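PDB 5JP6: putative polysaccharide deacetylase, which probably removes acetyl groups from peptidoglycan, acting as a zinc-dependent hydrolase of carbohydrate esterase family 4. Local coordinates for residues Ser305-Thr310 and Leu333-Gln338; Phe93-Arg98 and Gly178-Tyr183; Gly132-Ala137 and Ile337-Ala342. The protein carries 1 engineered substitution. All blocks are in the same frame, centred on the assembly; numbering follows the deposited sequence.

Contact 1: Ser305-Thr310 and Leu333-Gln338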
loop_
_atom_site.group_PDB
_atom_site.type_symbol
_atom_site.label_atom_id
_atom_site.label_comp_id
_atom_site.label_asym_id
_atom_site.label_seq_id
_atom_site.Cartn_x
_atom_site.Cartn_y
_atom_site.Cartn_z
ATOM N N SER A 305 8.507 -0.556 7.168
ATOM C CA SER A 305 9.126 0.280 6.173
ATOM C C SER A 305 8.992 1.743 6.467
ATOM O O SER A 305 9.806 2.546 5.970
ATOM C CB SER A 305 8.560 -0.008 4.781
ATOM O OG SER A 305 7.208 0.391 4.685
ATOM N N ASP A 306 7.958 2.107 7.239
ATOM C CA ASP A 306 7.601 3.520 7.407
ATOM C C ASP A 306 7.393 4.221 6.045
ATOM O O ASP A 306 7.613 5.421 5.931
ATOM C CB ASP A 306 8.669 4.254 8.225
ATOM C CG ASP A 306 8.712 3.825 9.661
ATOM O OD1 ASP A 306 7.731 3.291 10.176
ATOM O OD2 ASP A 306 9.752 4.155 10.291
ATOM N N ASP A 307 6.930 3.472 5.015
ATOM C CA ASP A 307 6.811 4.062 3.677
ATOM C C ASP A 307 5.679 5.099 3.588
ATOM O O ASP A 307 5.590 5.801 2.575
ATOM C CB ASP A 307 6.754 3.019 2.563
ATOM C CG ASP A 307 5.498 2.193 2.576
ATOM O OD1 ASP A 307 4.642 2.312 3.495
ATOM O OD2 ASP A 307 5.320 1.369 1.661
ATOM N N TRP A 308 4.838 5.203 4.624
ATOM C CA TRP A 308 3.790 6.249 4.744
ATOM C C TRP A 308 4.404 7.639 4.966
ATOM O O TRP A 308 3.726 8.656 4.769
ATOM C CB TRP A 308 2.834 5.900 5.898
ATOM C CG TRP A 308 3.514 5.697 7.224
ATOM C CD1 TRP A 308 3.939 4.516 7.757
ATOM C CD2 TRP A 308 3.856 6.719 8.184
ATOM N NE1 TRP A 308 4.532 4.738 8.968
ATOM C CE2 TRP A 308 4.509 6.076 9.251
ATOM C CE3 TRP A 308 3.713 8.110 8.222
ATOM C CZ2 TRP A 308 4.968 6.766 10.363
ATOM C CZ3 TRP A 308 4.195 8.790 9.330
ATOM C CH2 TRP A 308 4.797 8.116 10.380
ATOM N N ARG A 309 5.647 7.691 5.458
ATOM C CA ARG A 309 6.275 8.962 5.811
ATOM C C ARG A 309 6.999 9.550 4.603
ATOM O O ARG A 309 7.788 8.887 3.955
ATOM C CB ARG A 309 7.235 8.774 7.002
ATOM C CG ARG A 309 7.581 10.100 7.656
ATOM C CD ARG A 309 8.740 10.006 8.603
ATOM N NE ARG A 309 8.506 9.124 9.722
ATOM C CZ ARG A 309 7.835 9.454 10.826
ATOM N NH1 ARG A 309 7.212 10.632 10.907
ATOM N NH2 ARG A 309 7.769 8.584 11.825
ATOM N N THR A 310 6.737 10.801 4.299
ATOM C CA THR A 310 7.490 11.513 3.272
ATOM C C THR A 310 8.954 11.518 3.689
ATOM O O THR A 310 9.311 11.923 4.817
ATOM C CB THR A 310 6.998 12.939 3.069
ATOM O OG1 THR A 310 5.604 12.930 2.762
ATOM C CG2 THR A 310 7.773 13.661 1.939
ATOM N N LEU A 333 6.069 -4.767 6.107
ATOM C CA LEU A 333 4.900 -3.968 5.707
ATOM C C LEU A 333 5.284 -2.852 4.722
ATOM O O LEU A 333 6.001 -1.915 5.111
ATOM C CB LEU A 333 4.264 -3.317 6.934
ATOM C CG LEU A 333 3.069 -2.422 6.642
ATOM C CD1 LEU A 333 1.901 -3.178 5.998
ATOM C CD2 LEU A 333 2.604 -1.702 7.908
ATOM N N PHE A 334 4.742 -2.954 3.501
ATOM C CA PHE A 334 4.849 -1.925 2.434
ATOM C C PHE A 334 3.376 -1.589 2.074
ATOM O O PHE A 334 2.428 -2.329 2.375
ATOM C CB PHE A 334 5.574 -2.417 1.188
ATOM C CG PHE A 334 7.084 -2.514 1.304
ATOM C CD1 PHE A 334 7.889 -1.363 1.533
ATOM C CD2 PHE A 334 7.707 -3.732 1.111
ATOM C CE1 PHE A 334 9.254 -1.486 1.555
ATOM C CE2 PHE A 334 9.088 -3.832 1.103
ATOM C CZ PHE A 334 9.837 -2.721 1.356
ATOM N N HIS A 335 3.242 -0.503 1.320
ATOM C CA HIS A 335 1.983 -0.137 0.655
ATOM C C HIS A 335 2.246 0.028 -0.834
ATOM O O HIS A 335 3.064 0.867 -1.217
ATOM C CB HIS A 335 1.430 1.150 1.255
ATOM C CG HIS A 335 1.097 1.043 2.710
ATOM N ND1 HIS A 335 2.070 1.136 3.686
ATOM C CD2 HIS A 335 -0.068 0.746 3.348
ATOM C CE1 HIS A 335 1.497 0.925 4.865
ATOM N NE2 HIS A 335 0.211 0.692 4.677
ATOM N N ASP A 336 1.549 -0.744 -1.678
ATOM C CA ASP A 336 1.805 -0.660 -3.129
ATOM C C ASP A 336 1.121 0.614 -3.698
ATOM O O ASP A 336 1.361 0.962 -4.852
ATOM C CB ASP A 336 1.471 -1.929 -3.931
ATOM C CG ASP A 336 0.065 -2.416 -3.734
ATOM O OD1 ASP A 336 -0.376 -2.453 -2.560
ATOM O OD2 ASP A 336 -0.612 -2.782 -4.733
ATOM N N ILE A 337 0.348 1.331 -2.892
ATOM C CA ILE A 337 -0.183 2.650 -3.272
ATOM C C ILE A 337 0.781 3.805 -2.978
ATOM O O ILE A 337 0.482 4.967 -3.278
ATOM C CB ILE A 337 -1.568 2.922 -2.625
ATOM C CG1 ILE A 337 -1.478 2.969 -1.106
ATOM C CG2 ILE A 337 -2.572 1.863 -3.060
ATOM C CD1 ILE A 337 -2.662 3.591 -0.441
ATOM N N GLN A 338 1.957 3.482 -2.424
ATOM C CA GLN A 338 2.963 4.488 -2.119
ATOM C C GLN A 338 3.972 4.518 -3.296
ATOM O O GLN A 338 4.724 3.565 -3.511
ATOM C CB GLN A 338 3.700 4.153 -0.826
ATOM C CG GLN A 338 4.571 5.298 -0.311
ATOM C CD GLN A 338 3.710 6.471 0.204
ATOM O OE1 GLN A 338 2.830 6.337 1.089
ATOM N NE2 GLN A 338 3.909 7.595 -0.388
HETATM O O HOH W 1 2.404 4.125 2.633
HETATM O O HOH W 2 2.020 8.741 2.726
#
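Asp307 meets His335 with both carboxylate oxygens. OD1 accepts from the imidazole ND1 of His335 at 2.8 Å, close to the ring plane, while OD2 accepts from the backbone N of His335, also at 2.8 Å; each oxygen uses its syn lone pair. The carboxylate stands 43° from the imidazole plane. Its OD2 also reaches the rim of the Phe334 ring and takes a further bond from Thr341 at the start of helix 339-354. CG of Asp307 sits between its own backbone N and carbonyl carbon (chi1 68°), and CB is directed toward 333-338. One shell out, Ser305 OG donates to Leu333 O at 2.6 Å in the carbonyl plane and accepts from Asp307 N at 3.1 Å, an ST turn that positions Asp307. A water, 3.0 Å from Asp307 OD1 and 2.7 Å from Gln338 OE1, donates to both. On the other side of the imidazole, His335 NE2 is hydrogen-bonded to Tyr280, a zinc ligand, and the side chain lies about 4 Å from the zinc ion at its nearest approach. The two Asp307 bonds restrict the rotation of His335, consistent with an imidazole held with NE2 on Tyr280 at the zinc site.

Contact 2: Phe93-Arg98 and Gly178-Tyr183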
loop_
_atom_site.group_PDB
_atom_site.type_symbol
_atom_site.label_atom_id
_atom_site.label_comp_id
_atom_site.label_asym_id
_atom_site.label_seq_id
_atom_site.Cartn_x
_atom_site.Cartn_y
_atom_site.Cartn_z
ATOM N N PHE A 93 0.778 14.450 -1.527
ATOM C CA PHE A 93 -0.514 14.678 -2.168
ATOM C C PHE A 93 -0.606 14.077 -3.562
ATOM O O PHE A 93 -1.596 14.257 -4.246
ATOM C CB PHE A 93 -0.763 16.189 -2.243
ATOM C CG PHE A 93 -0.961 16.829 -0.920
ATOM C CD1 PHE A 93 -2.236 16.866 -0.339
ATOM C CD2 PHE A 93 0.126 17.398 -0.237
ATOM C CE1 PHE A 93 -2.421 17.439 0.905
ATOM C CE2 PHE A 93 -0.078 17.992 1.000
ATOM C CZ PHE A 93 -1.346 17.995 1.571
ATOM N N GLU A 94 0.445 13.391 -4.004
ATOM C CA GLU A 94 0.502 12.895 -5.380
ATOM C C GLU A 94 -0.681 12.002 -5.705
ATOM O O GLU A 94 -1.272 12.119 -6.790
ATOM C CB GLU A 94 1.793 12.126 -5.615
ATOM C CG GLU A 94 1.945 11.542 -6.997
ATOM C CD GLU A 94 3.308 10.967 -7.273
ATOM O OE1 GLU A 94 4.116 10.816 -6.344
ATOM O OE2 GLU A 94 3.522 10.632 -8.492
ATOM N N ASN A 95 -1.022 11.072 -4.810
ATOM C CA ASN A 95 -2.108 10.152 -5.151
ATOM C C ASN A 95 -3.413 10.907 -5.331
ATOM O O ASN A 95 -4.198 10.601 -6.221
ATOM C CB ASN A 95 -2.284 9.082 -4.088
ATOM C CG ASN A 95 -1.226 8.033 -4.154
ATOM O OD1 ASN A 95 -0.197 8.202 -4.809
ATOM N ND2 ASN A 95 -1.500 6.906 -3.523
ATOM N N GLU A 96 -3.621 11.933 -4.508
ATOM C CA GLU A 96 -4.864 12.712 -4.632
ATOM C C GLU A 96 -4.862 13.521 -5.929
ATOM O O GLU A 96 -5.891 13.653 -6.581
ATOM C CB GLU A 96 -5.086 13.605 -3.418
ATOM C CG GLU A 96 -5.329 12.842 -2.135
ATOM C CD GLU A 96 -6.408 11.805 -2.259
ATOM O OE1 GLU A 96 -7.514 12.159 -2.769
ATOM O OE2 GLU A 96 -6.169 10.668 -1.798
ATOM N N ILE A 97 -3.687 14.034 -6.325
ATOM C CA ILE A 97 -3.611 14.810 -7.549
ATOM C C ILE A 97 -3.854 13.921 -8.788
ATOM O O ILE A 97 -4.487 14.355 -9.775
ATOM C CB ILE A 97 -2.262 15.535 -7.658
ATOM C CG1 ILE A 97 -2.116 16.558 -6.529
ATOM C CG2 ILE A 97 -2.052 16.161 -9.025
ATOM C CD1 ILE A 97 -0.677 16.912 -6.188
ATOM N N ARG A 98 -3.388 12.676 -8.708
ATOM C CA ARG A 98 -3.573 11.711 -9.809
ATOM C C ARG A 98 -5.002 11.139 -9.870
ATOM O O ARG A 98 -5.436 10.680 -10.943
ATOM C CB ARG A 98 -2.569 10.558 -9.714
ATOM C CG ARG A 98 -1.134 10.979 -9.962
ATOM C CD ARG A 98 -0.192 9.785 -10.017
ATOM N NE ARG A 98 1.184 10.194 -10.137
ATOM C CZ ARG A 98 1.763 10.627 -11.259
ATOM N NH1 ARG A 98 1.095 10.607 -12.416
ATOM N NH2 ARG A 98 2.972 11.132 -11.220
ATOM N N GLY A 178 -3.632 -1.539 -2.017
ATOM C CA GLY A 178 -3.721 -1.514 -3.481
ATOM C C GLY A 178 -4.903 -2.351 -3.951
ATOM O O GLY A 178 -5.721 -2.819 -3.162
ATOM N N PRO A 179 -4.996 -2.552 -5.255
ATOM C CA PRO A 179 -3.999 -2.104 -6.227
ATOM C C PRO A 179 -4.155 -0.648 -6.623
ATOM O O PRO A 179 -5.279 -0.126 -6.676
ATOM C CB PRO A 179 -4.296 -3.004 -7.435
ATOM C CG PRO A 179 -5.743 -3.329 -7.307
ATOM C CD PRO A 179 -6.012 -3.405 -5.855
ATOM N N HIS A 180 -3.025 -0.024 -6.933
ATOM C CA HIS A 180 -3.026 1.299 -7.582
ATOM C C HIS A 180 -3.033 1.094 -9.102
ATOM O O HIS A 180 -2.628 0.053 -9.593
ATOM C CB HIS A 180 -1.790 2.102 -7.146
ATOM C CG HIS A 180 -1.828 3.557 -7.532
ATOM N ND1 HIS A 180 -1.264 4.046 -8.704
ATOM C CD2 HIS A 180 -2.411 4.608 -6.930
ATOM C CE1 HIS A 180 -1.471 5.346 -8.763
ATOM N NE2 HIS A 180 -2.181 5.704 -7.712
ATOM N N GLY A 181 -3.513 2.091 -9.849
ATOM C CA GLY A 181 -3.554 2.002 -11.286
ATOM C C GLY A 181 -2.226 2.024 -12.025
ATOM O O GLY A 181 -2.161 1.553 -13.158
ATOM N N LEU A 182 -1.178 2.545 -11.367
ATOM C CA LEU A 182 0.165 2.584 -11.922
ATOM C C LEU A 182 1.206 1.884 -11.077
ATOM O O LEU A 182 1.975 1.084 -11.608
ATOM C CB LEU A 182 0.626 4.038 -12.072
ATOM C CG LEU A 182 -0.106 4.886 -13.088
ATOM C CD1 LEU A 182 0.317 6.360 -13.001
ATOM C CD2 LEU A 182 0.141 4.315 -14.484
ATOM N N TYR A 183 1.245 2.180 -9.772
ATOM C CA TYR A 183 2.413 1.775 -8.997
ATOM C C TYR A 183 2.491 0.275 -8.773
ATOM O O TYR A 183 3.596 -0.287 -8.664
ATOM C CB TYR A 183 2.506 2.484 -7.650
ATOM C CG TYR A 183 2.127 3.950 -7.621
ATOM C CD1 TYR A 183 2.432 4.844 -8.650
ATOM C CD2 TYR A 183 1.510 4.455 -6.487
ATOM C CE1 TYR A 183 2.047 6.178 -8.566
ATOM C CE2 TYR A 183 1.132 5.776 -6.389
ATOM C CZ TYR A 183 1.406 6.640 -7.444
ATOM O OH TYR A 183 0.988 7.953 -7.359
HETATM O O HOH W 3 -3.960 8.034 -7.215
#
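OE2 of Glu94, 3.9 Å from Tyr183 OH across the contact, is gripped by two arginines. Arg98, one helical turn on, approaches side-on with NE at 2.9 Å and NH2 at 2.8 Å from Glu94 OE2; both nitrogens come from the anti side of the oxygen, with OE2 itself almost in the guanidinium plane. Arg339 adds a salt bridge through NH1. Asp118 takes a share of Arg98 NH2, which may ease the closeness of the two guanidinium groups.

Tyr183 pushes its phenol end into the angle between these side chains and Asn95. Tyr183 OH donates to Asn95 OD1 at 2.8 Å, with the donor tilted 35° from the carbonyl plane, and Tyr183 CE2 lies 3.2 Å from the same OD1, which therefore rests at the ring edge. The amide is held at its other end as well, because ND2 donates to the carbonyl of Ile337. The Arg98 CD methylene packs 3.4 Å from Tyr183 OH, and the guanidinium plane stands nearly perpendicular (87°) to the phenol ring.

His180 lies against the phenol, its CE1 over the centre of the Tyr183 ring. Its ND1 accepts from Leu182 N at 3.1 Å, where helix 183-193 begins, and a water connects NE2 to Asn95 O.

Gly178 and Pro179, the latter preceded by a cis peptide bond, follow the zinc ligand Asp177 and complete the Thr-Phe-Asp-Asp-Gly-Pro sequence, the first signature motif of NodB-type deacetylases; His180 comes next. The contact thus joins the loop that follows that metal-binding motif to helix 94-98 in the helical N-terminal part of the chain.

Contact 3: Gly132-Ala137 and Ile337-Ala342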
loop_
_atom_site.group_PDB
_atom_site.type_symbol
_atom_site.label_atom_id
_atom_site.label_comp_id
_atom_site.label_asym_id
_atom_site.label_seq_id
_atom_site.Cartn_x
_atom_site.Cartn_y
_atom_site.Cartn_z
ATOM N N GLY A 132 14.467 2.485 -10.230
ATOM C CA GLY A 132 13.153 2.041 -10.565
ATOM C C GLY A 132 12.353 3.159 -11.195
ATOM O O GLY A 132 12.901 4.196 -11.492
ATOM N N HIS A 133 11.088 2.898 -11.480
ATOM C CA HIS A 133 10.191 3.887 -12.015
ATOM C C HIS A 133 8.776 3.420 -11.774
ATOM O O HIS A 133 8.372 2.376 -12.296
ATOM C CB HIS A 133 10.373 4.100 -13.508
ATOM C CG HIS A 133 10.005 5.468 -13.941
ATOM N ND1 HIS A 133 8.769 6.013 -13.693
ATOM C CD2 HIS A 133 10.716 6.408 -14.601
ATOM C CE1 HIS A 133 8.742 7.247 -14.163
ATOM N NE2 HIS A 133 9.914 7.508 -14.725
ATOM N N ALA A 134 8.019 4.222 -11.037
ATOM C CA ALA A 134 6.669 3.831 -10.703
ATOM C C ALA A 134 5.673 4.018 -11.826
ATOM O O ALA A 134 4.575 3.502 -11.735
ATOM C CB ALA A 134 6.177 4.587 -9.498
ATOM N N LEU A 135 6.014 4.825 -12.832
ATOM C CA LEU A 135 5.048 5.282 -13.824
ATOM C C LEU A 135 5.179 4.579 -15.167
ATOM O O LEU A 135 4.266 4.666 -16.023
ATOM C CB LEU A 135 5.138 6.779 -14.081
ATOM C CG LEU A 135 5.122 7.673 -12.904
ATOM C CD1 LEU A 135 5.143 9.116 -13.388
ATOM C CD2 LEU A 135 3.919 7.387 -12.011
ATOM N N LYS A 136 6.345 3.992 -15.421
ATOM C CA LYS A 136 6.569 3.364 -16.713
ATOM C C LYS A 136 7.393 2.128 -16.573
ATOM O O LYS A 136 8.059 1.924 -15.552
ATOM C CB LYS A 136 7.241 4.308 -17.672
ATOM C CG LYS A 136 8.684 4.613 -17.352
ATOM C CD LYS A 136 9.298 5.509 -18.452
ATOM C CE LYS A 136 9.418 6.945 -17.969
ATOM N NZ LYS A 136 8.094 7.571 -17.708
ATOM N N ALA A 137 7.306 1.298 -17.621
ATOM C CA ALA A 137 7.785 -0.073 -17.564
ATOM C C ALA A 137 9.248 -0.080 -17.867
ATOM O O ALA A 137 9.670 0.191 -18.997
ATOM C CB ALA A 137 7.011 -0.981 -18.522
ATOM N N ILE A 337 0.348 1.331 -2.892
ATOM C CA ILE A 337 -0.183 2.650 -3.272
ATOM C C ILE A 337 0.781 3.805 -2.978
ATOM O O ILE A 337 0.482 4.967 -3.278
ATOM C CB ILE A 337 -1.568 2.922 -2.625
ATOM C CG1 ILE A 337 -1.478 2.969 -1.106
ATOM C CG2 ILE A 337 -2.572 1.863 -3.060
ATOM C CD1 ILE A 337 -2.662 3.591 -0.441
ATOM N N GLN A 338 1.957 3.482 -2.424
ATOM C CA GLN A 338 2.963 4.488 -2.119
ATOM C C GLN A 338 3.972 4.518 -3.296
ATOM O O GLN A 338 4.724 3.565 -3.511
ATOM C CB GLN A 338 3.700 4.153 -0.826
ATOM C CG GLN A 338 4.571 5.298 -0.311
ATOM C CD GLN A 338 3.710 6.471 0.204
ATOM O OE1 GLN A 338 2.830 6.337 1.089
ATOM N NE2 GLN A 338 3.909 7.595 -0.388
ATOM N N ARG A 339 3.989 5.617 -4.040
ATOM C CA ARG A 339 4.860 5.700 -5.215
ATOM C C ARG A 339 6.301 5.407 -4.877
ATOM O O ARG A 339 6.987 4.644 -5.591
ATOM C CB ARG A 339 4.744 7.046 -5.920
ATOM C CG ARG A 339 5.785 7.159 -7.001
ATOM C CD ARG A 339 5.531 8.265 -7.968
ATOM N NE ARG A 339 6.575 8.253 -8.986
ATOM C CZ ARG A 339 6.766 9.203 -9.879
ATOM N NH1 ARG A 339 5.936 10.224 -9.942
ATOM N NH2 ARG A 339 7.751 9.078 -10.751
ATOM N N ARG A 340 6.781 5.969 -3.774
ATOM C CA ARG A 340 8.215 5.857 -3.495
ATOM C C ARG A 340 8.615 4.407 -3.241
ATOM O O ARG A 340 9.714 4.017 -3.564
ATOM C CB ARG A 340 8.601 6.734 -2.324
ATOM C CG ARG A 340 10.090 6.920 -2.153
ATOM C CD ARG A 340 10.355 7.982 -1.089
ATOM N NE ARG A 340 9.650 9.237 -1.286
ATOM C CZ ARG A 340 10.119 10.320 -1.932
ATOM N NH1 ARG A 340 11.275 10.314 -2.555
ATOM N NH2 ARG A 340 9.408 11.419 -1.950
ATOM N N THR A 341 7.684 3.625 -2.706
ATOM C CA THR A 341 7.931 2.196 -2.532
ATOM C C THR A 341 8.155 1.488 -3.860
ATOM O O THR A 341 9.089 0.649 -3.986
ATOM C CB THR A 341 6.806 1.574 -1.710
ATOM O OG1 THR A 341 6.788 2.189 -0.419
ATOM C CG2 THR A 341 6.944 0.044 -1.563
ATOM N N ALA A 342 7.350 1.831 -4.871
ATOM C CA ALA A 342 7.575 1.268 -6.222
ATOM C C ALA A 342 8.941 1.767 -6.759
ATOM O O ALA A 342 9.704 0.988 -7.372
ATOM C CB ALA A 342 6.428 1.612 -7.165
HETATM O O HOH W 4 10.344 0.548 -10.062
#
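His133 lies beside the Arg339 side chain, the two pointing the same way with ring and guanidinium planes 22° apart, and His133 CE1 comes to 4.0 Å from Arg339 NH2. A water accepts from His133 N and donates to Ala342 O, both at 2.8 Å. ND1 of His133 is turned back on its own loop, accepting from Leu135 N at 3.1 Å almost in the ring plane. Ala134 follows with a methyl group directed toward the helix, where CB meets Arg339 CG at 3.6 Å and Ala342 CB at 3.8 Å. Its N is bonded to Glu343, which also pairs with Arg339 NE. Leu135 then crosses Arg339 at about a right angle, with CG 3.6 Å above one guanidinium face, offset toward the rim. The Arg339 chain, extended from CG to NE, carries the guanidinium out to Leu135, while NH1 is paired with Glu94 and Asp118. Carboxylates thus pair with NE and NH1, while Leu135 lies over one face. ND1 of His133, acting as an acceptor, is consistent with a neutral imidazole, which the nearby arginine may favour.

In the fold
Contacts 1 and 3 are buried and meet at the turn between strand 330-335 and helix 339-354, sharing Ile337 and Gln338; contact 2 is only partly buried. Contact 1, nearest the centre of the chain, is mainly polar and borders the zinc site. Contact 3 lies away from that site and combines apolar surfaces with a buried arginine. Contact 2 stands between them in chemistry, with a salt-bridged pair beside a phenol bond. All three converge on residues 337-342: Thr341 reaches contact 1, whereas the Ile337 carbonyl and Arg339 reach helix 94-98 of contact 2. The start of helix 339-354 thus touches the sheet side, loop 132-137 and helix 94-98.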